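Local atomic coordinates of 2-oxoglutarate-dependent dioxygenase DAO (Oryza sativa subsp. indica, PDB entry 6KUN), a protein that probably catalyses the iron- and 2-oxoglutarate-dependent, irreversible oxidation of the auxin indole-3-acetic acid to inactive 2-oxoindole-3-acetic acid. Residues 175-184 against 243-251; 120-129 against 146-154. All coordinates share one frame; numbering follows the deposited sequence.

Interaction 1. Residues 175-184 against 243-251. With AKG (2-oxoglutaric acid), chain G; IAC (1H-indol-3-ylacetic acid), chain H.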
# COMPACT_ATOMS: atom_id res chain seq x y z
N ASP B 175 6.97 22.68 12.18
CA ASP B 175 5.77 23.29 11.67
C ASP B 175 5.40 24.48 12.55
O ASP B 175 5.47 24.38 13.77
CB ASP B 175 4.61 22.30 11.66
CG ASP B 175 4.87 21.09 10.79
OD1 ASP B 175 5.72 21.17 9.89
OD2 ASP B 175 4.21 20.06 11.01
N SER B 176 4.94 25.58 11.94
CA SER B 176 4.60 26.76 12.72
C SER B 176 3.32 26.56 13.52
O SER B 176 3.14 27.18 14.59
CB SER B 176 4.42 27.98 11.81
OG SER B 176 3.41 27.74 10.86
N GLY B 177 2.44 25.68 13.03
CA GLY B 177 1.10 25.53 13.55
C GLY B 177 0.99 24.67 14.80
O GLY B 177 1.98 24.35 15.46
N PHE B 178 -0.24 24.25 15.07
CA PHE B 178 -0.56 23.52 16.30
C PHE B 178 -0.20 22.04 16.23
O PHE B 178 0.61 21.54 17.04
CB PHE B 178 -2.07 23.75 16.59
CG PHE B 178 -2.56 23.19 17.86
CD1 PHE B 178 -2.18 23.75 19.09
CD2 PHE B 178 -3.44 22.11 17.87
CE1 PHE B 178 -2.63 23.21 20.29
CE2 PHE B 178 -3.86 21.53 19.06
CZ PHE B 178 -3.48 22.11 20.28
N LEU B 179 -0.85 21.32 15.30
CA LEU B 179 -0.66 19.89 15.10
C LEU B 179 -0.72 19.61 13.61
O LEU B 179 -1.46 20.28 12.88
CB LEU B 179 -1.76 19.05 15.74
CG LEU B 179 -1.81 18.97 17.25
CD1 LEU B 179 -3.05 18.21 17.67
CD2 LEU B 179 -0.55 18.34 17.78
N THR B 180 0.01 18.59 13.17
CA THR B 180 -0.00 18.16 11.79
C THR B 180 -0.24 16.66 11.71
O THR B 180 0.43 15.90 12.43
CB THR B 180 1.31 18.50 11.10
OG1 THR B 180 1.54 19.90 11.23
CG2 THR B 180 1.20 18.15 9.60
N VAL B 181 -1.17 16.23 10.84
CA VAL B 181 -1.38 14.81 10.60
C VAL B 181 -0.86 14.50 9.21
O VAL B 181 -1.30 15.11 8.24
CB VAL B 181 -2.86 14.39 10.74
CG1 VAL B 181 -2.97 12.87 10.57
CG2 VAL B 181 -3.40 14.79 12.06
N LEU B 182 0.03 13.52 9.11
CA LEU B 182 0.72 13.17 7.87
C LEU B 182 0.37 11.74 7.48
O LEU B 182 0.32 10.84 8.33
CB LEU B 182 2.25 13.29 8.04
CG LEU B 182 2.89 14.57 8.55
CD1 LEU B 182 4.37 14.32 8.83
CD2 LEU B 182 2.73 15.70 7.57
N GLN B 183 0.21 11.52 6.17
CA GLN B 183 0.13 10.19 5.59
C GLN B 183 1.30 10.02 4.61
O GLN B 183 1.29 10.59 3.52
CB GLN B 183 -1.20 10.00 4.86
CG GLN B 183 -1.30 8.70 4.08
CD GLN B 183 -2.41 7.80 4.59
OE1 GLN B 183 -3.50 7.75 4.01
NE2 GLN B 183 -2.15 7.09 5.67
N GLU B 184 2.31 9.26 5.02
CA GLU B 184 3.56 9.15 4.27
C GLU B 184 3.43 8.05 3.22
O GLU B 184 2.57 7.18 3.29
CB GLU B 184 4.73 8.85 5.23
CG GLU B 184 6.13 8.87 4.59
CD GLU B 184 7.23 8.71 5.62
OE1 GLU B 184 6.91 8.54 6.82
OE2 GLU B 184 8.42 8.75 5.25
N VAL B 243 5.42 10.50 -2.36
CA VAL B 243 4.15 11.21 -2.30
C VAL B 243 3.61 11.17 -0.88
O VAL B 243 3.64 10.13 -0.20
CB VAL B 243 3.13 10.65 -3.30
CG1 VAL B 243 1.81 11.29 -3.09
CG2 VAL B 243 3.64 10.92 -4.73
N SER B 244 3.14 12.33 -0.41
CA SER B 244 2.62 12.41 0.93
C SER B 244 1.42 13.33 0.96
O SER B 244 1.20 14.12 0.04
CB SER B 244 3.68 12.89 1.94
OG SER B 244 4.05 14.23 1.74
N ILE B 245 0.65 13.19 2.02
CA ILE B 245 -0.53 14.00 2.27
C ILE B 245 -0.43 14.50 3.70
O ILE B 245 -0.09 13.73 4.63
CB ILE B 245 -1.80 13.17 2.05
CG1 ILE B 245 -1.76 12.48 0.69
CG2 ILE B 245 -3.01 14.00 2.13
CD1 ILE B 245 -2.79 11.44 0.55
N ALA B 246 -0.76 15.77 3.89
CA ALA B 246 -0.69 16.35 5.23
C ALA B 246 -1.85 17.29 5.49
O ALA B 246 -2.33 17.98 4.58
CB ALA B 246 0.64 17.12 5.46
N MET B 247 -2.30 17.31 6.73
CA MET B 247 -3.31 18.26 7.19
C MET B 247 -2.72 19.02 8.36
O MET B 247 -2.31 18.42 9.37
CB MET B 247 -4.58 17.52 7.63
CG MET B 247 -5.68 18.48 8.09
SD MET B 247 -6.40 19.53 6.81
CE MET B 247 -7.54 18.37 6.08
N PHE B 248 -2.64 20.33 8.23
CA PHE B 248 -2.04 21.23 9.23
C PHE B 248 -3.16 21.96 9.95
O PHE B 248 -3.89 22.74 9.34
CB PHE B 248 -1.08 22.22 8.61
CG PHE B 248 0.01 21.58 7.80
CD1 PHE B 248 -0.20 21.23 6.48
CD2 PHE B 248 1.26 21.37 8.35
CE1 PHE B 248 0.81 20.68 5.73
CE2 PHE B 248 2.29 20.82 7.57
CZ PHE B 248 2.04 20.46 6.26
N LEU B 249 -3.31 21.67 11.24
CA LEU B 249 -4.16 22.44 12.12
C LEU B 249 -3.35 23.63 12.62
O LEU B 249 -2.32 23.44 13.30
CB LEU B 249 -4.62 21.61 13.30
CG LEU B 249 -6.02 21.70 13.87
CD1 LEU B 249 -5.96 21.13 15.31
CD2 LEU B 249 -6.69 22.97 13.85
N LEU B 250 -3.81 24.84 12.30
CA LEU B 250 -2.96 26.03 12.42
C LEU B 250 -3.12 26.76 13.75
O LEU B 250 -2.18 26.78 14.55
CB LEU B 250 -3.22 26.98 11.25
CG LEU B 250 -3.04 26.40 9.85
CD1 LEU B 250 -3.55 27.32 8.74
CD2 LEU B 250 -1.58 26.07 9.61
N ALA B 251 -4.25 27.42 13.97
CA ALA B 251 -4.43 28.27 15.15
C ALA B 251 -5.89 28.62 15.30
O ALA B 251 -6.68 28.27 14.42
CB ALA B 251 -3.58 29.54 15.06
C1 AKG G . 6.16 18.43 6.97
O1 AKG G . 5.31 17.56 7.25
O2 AKG G . 5.99 19.64 7.26
C2 AKG G . 7.38 18.03 6.27
O5 AKG G . 8.47 18.23 6.78
C3 AKG G . 7.28 17.37 4.91
C4 AKG G . 6.13 16.37 4.92
C5 AKG G . 6.05 15.69 3.57
O3 AKG G . 6.32 14.47 3.50
O4 AKG G . 5.73 16.37 2.58
C IAC H . 6.52 28.96 7.93
C1 IAC H . 6.06 29.00 6.66
C2 IAC H . 6.95 29.06 5.57
C3 IAC H . 8.31 29.06 5.79
C4 IAC H . 8.78 29.00 7.09
C5 IAC H . 7.89 28.97 8.14
C7 IAC H . 4.71 28.99 6.72
C8 IAC H . 4.32 28.94 8.05
C17 IAC H . 3.62 29.03 5.66
C18 IAC H . 3.35 27.68 5.04
N IAC H . 5.45 28.92 8.80
O2 IAC H . 3.06 27.63 3.81
O3 IAC H . 3.38 26.63 5.74
O HOH W 1 0.09 22.68 11.83
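T180 and F248 form a non-hydrogen-bonded pair of two antiparallel strands, their side chains side by side and pointing the same way. The CG2 methyl of T180 lies over one face of the F248 ring, 3.5 Å from CE2. With OG1 anti to its own carbonyl carbon (chi1 -56°), the T180 hydroxyl donates a 2.7 Å hydrogen bond from OG1 to D175 OD2, arriving from above the carboxylate plane. That carboxylate stands 74° from the F248 ring, whose edge meets both D175 OD2 and O2 of 2-oxoglutarate. D175 is a predicted iron ligand with H173 and H232, which would make T180 a second-shell residue that positions the carboxylate. With an alanine in place of D175, T180 OG1 would probably be left without its acceptor and the predicted metal site without its carboxylate. L182 CD2 packs tightly on A246 CB (3.3 Å) and also reaches 2-oxoglutarate O1 at 3.2 Å. Farther along, S244 OG, hydrogen-bonded to N156, sits 2.8 Å from O4 of the cosubstrate's distal carboxylate. At the other end F178 N and L179 N both donate to L249 O, a classic beta bulge. V181, I245 and M247 project from the opposite face onto helix 111-138, while strands 211-215 and 151-158 flank the pair in the major sheet of the jelly roll.

Interaction 2. Residues 120-129 against 146-154. With IAC (1H-indol-3-ylacetic acid), chain H.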
# COMPACT_ATOMS: atom_id res chain seq x y z
N TYR B 120 -11.43 12.79 1.27
CA TYR B 120 -10.24 12.71 2.03
C TYR B 120 -9.98 13.98 2.84
O TYR B 120 -9.73 13.89 3.98
CB TYR B 120 -9.04 12.32 1.18
CG TYR B 120 -8.07 11.48 1.89
CD1 TYR B 120 -8.29 10.16 2.00
CD2 TYR B 120 -6.94 11.99 2.47
CE1 TYR B 120 -7.44 9.36 2.63
CE2 TYR B 120 -6.06 11.17 3.12
CZ TYR B 120 -6.33 9.85 3.17
OH TYR B 120 -5.58 8.92 3.78
N ALA B 121 -10.04 15.13 2.23
CA ALA B 121 -9.78 16.39 2.95
C ALA B 121 -10.73 16.51 4.13
O ALA B 121 -10.31 16.79 5.28
CB ALA B 121 -9.93 17.60 2.02
N GLU B 122 -12.01 16.24 3.88
CA GLU B 122 -13.01 16.29 4.94
C GLU B 122 -12.69 15.29 6.06
O GLU B 122 -12.76 15.65 7.24
CB GLU B 122 -14.38 15.99 4.33
CG GLU B 122 -14.93 17.13 3.52
CD GLU B 122 -16.14 16.71 2.68
OE1 GLU B 122 -16.44 15.50 2.61
OE2 GLU B 122 -16.76 17.60 2.06
N ARG B 123 -12.32 14.04 5.69
CA ARG B 123 -12.04 13.03 6.70
C ARG B 123 -10.79 13.37 7.49
O ARG B 123 -10.73 13.19 8.73
CB ARG B 123 -11.91 11.65 6.06
CG ARG B 123 -13.15 11.18 5.35
CD ARG B 123 -14.30 11.11 6.29
NE ARG B 123 -13.99 10.22 7.40
CZ ARG B 123 -14.18 8.91 7.37
NH1 ARG B 123 -14.70 8.34 6.28
NH2 ARG B 123 -13.85 8.18 8.42
N MET B 124 -9.77 13.88 6.81
CA MET B 124 -8.58 14.31 7.52
C MET B 124 -8.86 15.48 8.45
O MET B 124 -8.24 15.59 9.53
CB MET B 124 -7.51 14.71 6.52
CG MET B 124 -6.92 13.60 5.74
SD MET B 124 -5.27 13.26 6.32
CE MET B 124 -4.35 14.37 5.29
N HIS B 125 -9.78 16.36 8.07
CA HIS B 125 -10.13 17.44 8.97
C HIS B 125 -10.74 16.89 10.27
O HIS B 125 -10.36 17.29 11.37
CB HIS B 125 -11.09 18.41 8.31
CG HIS B 125 -11.50 19.50 9.23
ND1 HIS B 125 -12.79 19.65 9.68
CD2 HIS B 125 -10.78 20.47 9.83
CE1 HIS B 125 -12.84 20.67 10.51
NE2 HIS B 125 -11.63 21.19 10.59
N SER B 126 -11.72 15.98 10.15
CA SER B 126 -12.33 15.37 11.32
C SER B 126 -11.28 14.67 12.18
O SER B 126 -11.34 14.73 13.42
CB SER B 126 -13.40 14.35 10.88
OG SER B 126 -14.50 14.99 10.26
N LEU B 127 -10.32 14.01 11.53
CA LEU B 127 -9.27 13.32 12.27
C LEU B 127 -8.47 14.30 13.09
O LEU B 127 -8.26 14.09 14.28
CB LEU B 127 -8.40 12.51 11.32
CG LEU B 127 -7.22 11.75 11.91
CD1 LEU B 127 -7.66 10.81 13.03
CD2 LEU B 127 -6.50 10.98 10.82
N ILE B 128 -8.01 15.40 12.49
CA ILE B 128 -7.08 16.27 13.21
C ILE B 128 -7.82 16.99 14.34
O ILE B 128 -7.23 17.25 15.38
CB ILE B 128 -6.38 17.22 12.24
CG1 ILE B 128 -5.07 17.81 12.76
CG2 ILE B 128 -7.33 18.33 11.80
CD1 ILE B 128 -4.42 17.13 13.92
N VAL B 129 -9.11 17.26 14.15
CA VAL B 129 -9.91 17.83 15.23
C VAL B 129 -10.04 16.83 16.39
O VAL B 129 -9.87 17.19 17.55
CB VAL B 129 -11.28 18.26 14.69
CG1 VAL B 129 -12.24 18.62 15.82
CG2 VAL B 129 -11.12 19.45 13.74
N PHE B 146 -11.92 22.67 18.52
CA PHE B 146 -10.97 22.93 17.45
C PHE B 146 -11.64 22.89 16.07
O PHE B 146 -10.99 23.18 15.05
CB PHE B 146 -9.86 21.88 17.50
CG PHE B 146 -8.99 21.97 18.71
CD1 PHE B 146 -7.93 22.85 18.76
CD2 PHE B 146 -9.20 21.12 19.80
CE1 PHE B 146 -7.08 22.88 19.89
CE2 PHE B 146 -8.36 21.18 20.94
CZ PHE B 146 -7.31 22.06 20.96
N GLN B 147 -12.94 22.60 16.03
CA GLN B 147 -13.64 22.39 14.77
C GLN B 147 -13.44 23.54 13.77
O GLN B 147 -13.42 23.31 12.56
CB GLN B 147 -15.14 22.19 15.06
CG GLN B 147 -15.98 21.93 13.84
CD GLN B 147 -15.57 20.67 13.10
OE1 GLN B 147 -15.01 19.74 13.68
NE2 GLN B 147 -15.85 20.63 11.80
N ASP B 148 -13.28 24.78 14.24
CA ASP B 148 -13.27 25.89 13.29
C ASP B 148 -11.91 26.56 13.17
O ASP B 148 -11.77 27.60 12.51
CB ASP B 148 -14.33 26.93 13.69
CG ASP B 148 -13.87 27.82 14.80
OD1 ASP B 148 -13.25 27.34 15.76
OD2 ASP B 148 -14.15 29.04 14.71
N TRP B 149 -10.88 25.99 13.79
CA TRP B 149 -9.53 26.49 13.58
C TRP B 149 -9.16 26.35 12.10
O TRP B 149 -9.31 25.26 11.53
CB TRP B 149 -8.54 25.71 14.44
CG TRP B 149 -8.54 26.01 15.91
CD1 TRP B 149 -9.61 26.36 16.69
CD2 TRP B 149 -7.40 25.92 16.78
NE1 TRP B 149 -9.19 26.53 18.01
CE2 TRP B 149 -7.83 26.29 18.08
CE3 TRP B 149 -6.05 25.63 16.58
CZ2 TRP B 149 -6.98 26.32 19.16
CZ3 TRP B 149 -5.20 25.69 17.67
CH2 TRP B 149 -5.66 26.01 18.93
N PRO B 150 -8.61 27.39 11.48
CA PRO B 150 -8.10 27.24 10.11
C PRO B 150 -7.11 26.09 9.96
O PRO B 150 -6.29 25.81 10.86
CB PRO B 150 -7.45 28.59 9.84
CG PRO B 150 -8.33 29.55 10.59
CD PRO B 150 -8.58 28.80 11.91
N CYS B 151 -7.18 25.44 8.79
CA CYS B 151 -6.34 24.29 8.46
C CYS B 151 -5.80 24.45 7.05
O CYS B 151 -6.43 25.09 6.19
CB CYS B 151 -7.10 22.95 8.53
SG CYS B 151 -7.56 22.39 10.20
N GLN B 152 -4.63 23.87 6.81
CA GLN B 152 -4.10 23.71 5.46
C GLN B 152 -3.96 22.23 5.11
O GLN B 152 -3.44 21.44 5.91
CB GLN B 152 -2.76 24.45 5.31
CG GLN B 152 -2.01 24.11 3.98
CD GLN B 152 -1.83 25.29 3.04
OE1 GLN B 152 -2.24 26.42 3.34
NE2 GLN B 152 -1.21 25.04 1.90
N PHE B 153 -4.48 21.85 3.96
CA PHE B 153 -4.40 20.50 3.43
C PHE B 153 -3.39 20.54 2.31
O PHE B 153 -3.46 21.42 1.45
CB PHE B 153 -5.77 20.03 2.92
CG PHE B 153 -5.76 18.62 2.34
CD1 PHE B 153 -5.58 17.52 3.15
CD2 PHE B 153 -5.98 18.42 0.99
CE1 PHE B 153 -5.59 16.24 2.62
CE2 PHE B 153 -6.00 17.14 0.48
CZ PHE B 153 -5.81 16.06 1.27
N ARG B 154 -2.41 19.64 2.34
CA ARG B 154 -1.38 19.62 1.31
C ARG B 154 -1.17 18.21 0.76
O ARG B 154 -1.17 17.22 1.50
CB ARG B 154 -0.07 20.16 1.84
CG ARG B 154 0.73 21.00 0.92
CD ARG B 154 2.08 21.35 1.59
NE ARG B 154 2.05 22.59 2.37
CZ ARG B 154 3.01 22.95 3.23
NH1 ARG B 154 4.05 22.15 3.44
NH2 ARG B 154 2.91 24.09 3.90
C IAC H . 6.52 28.96 7.93
C1 IAC H . 6.06 29.00 6.66
C2 IAC H . 6.95 29.06 5.57
C3 IAC H . 8.31 29.06 5.79
C4 IAC H . 8.78 29.00 7.09
C5 IAC H . 7.89 28.97 8.14
C7 IAC H . 4.71 28.99 6.72
C8 IAC H . 4.32 28.94 8.05
C17 IAC H . 3.62 29.03 5.66
C18 IAC H . 3.35 27.68 5.04
N IAC H . 5.45 28.92 8.80
O2 IAC H . 3.06 27.63 3.81
O3 IAC H . 3.38 26.63 5.74
O HOH W 2 -10.27 22.77 12.53
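Helix 120-129 passes strand 151-154 at 132° between their N-to-C directions, the axes 9.9 Å apart, so that A121, M124 and H125 meet F153 and C151, and V129 meets the type I turn F146-W149 before the strand. F153, with CG anti to the backbone N (chi1 179°), extends its ring to the helix. A121 CB sits over the centre of one ring face, a CH-pi contact 4.2 Å from the centroid, while the bent M124 chain brings CE to the ring edge, 3.5 Å from F153 CE1. Y120, one turn before M124, adds the edge of its ring near F153 CZ. Such a helix laid along the outer face of the major sheet belongs to the double-stranded beta-helix (jelly-roll) fold of 2-oxoglutarate dioxygenases, in which the sheet's other face turns to the active site; accordingly R154, next to F153, points away from the helix and brings NH2 to 3.2 Å from O3 of indole-3-acetic acid, and that oxygen lies at the guanidinium edge. Nearer the turn the chemistry becomes more polar. C151 SG lies at the edge of the H125 ring, 3.8 Å from CD2. The Q147 amide comes to the edge of the same imidazole, its plane turned 77° from the ring and NE2 3.3 Å from H125 CE1, and its OE1 lies against the V129 methyls, 3.7 Å from CG1. A water is hydrogen-bonded to H125 NE2 at 2.8 Å and also reaches the backbone oxygens of F146 and W149, linking the helix to the turn.

Both interactions are largely buried and share the major sheet, where strands 242-249 and 151-158 are neighbours: F248 N probably bonds to Q152 O, and R154 N to A246 O. Interaction 1 lies at the centre of the chain and joins strand to strand by a ladder of backbone hydrogen bonds, with D175 and S244 as well as the apolar L182 and F248 turned to the cosubstrate. Interaction 2, about 9 Å away between centres, joins helix to sheet without a clear direct hydrogen bond; apolar packing round F153, edge contacts of H125 and a water hold it together, and Q147 brings it to the surface. V181 CG2 meets I128 CD1, so the helix of interaction 2 packs on the sheet that both share. Both reach indole-3-acetic acid, through S176 and R154.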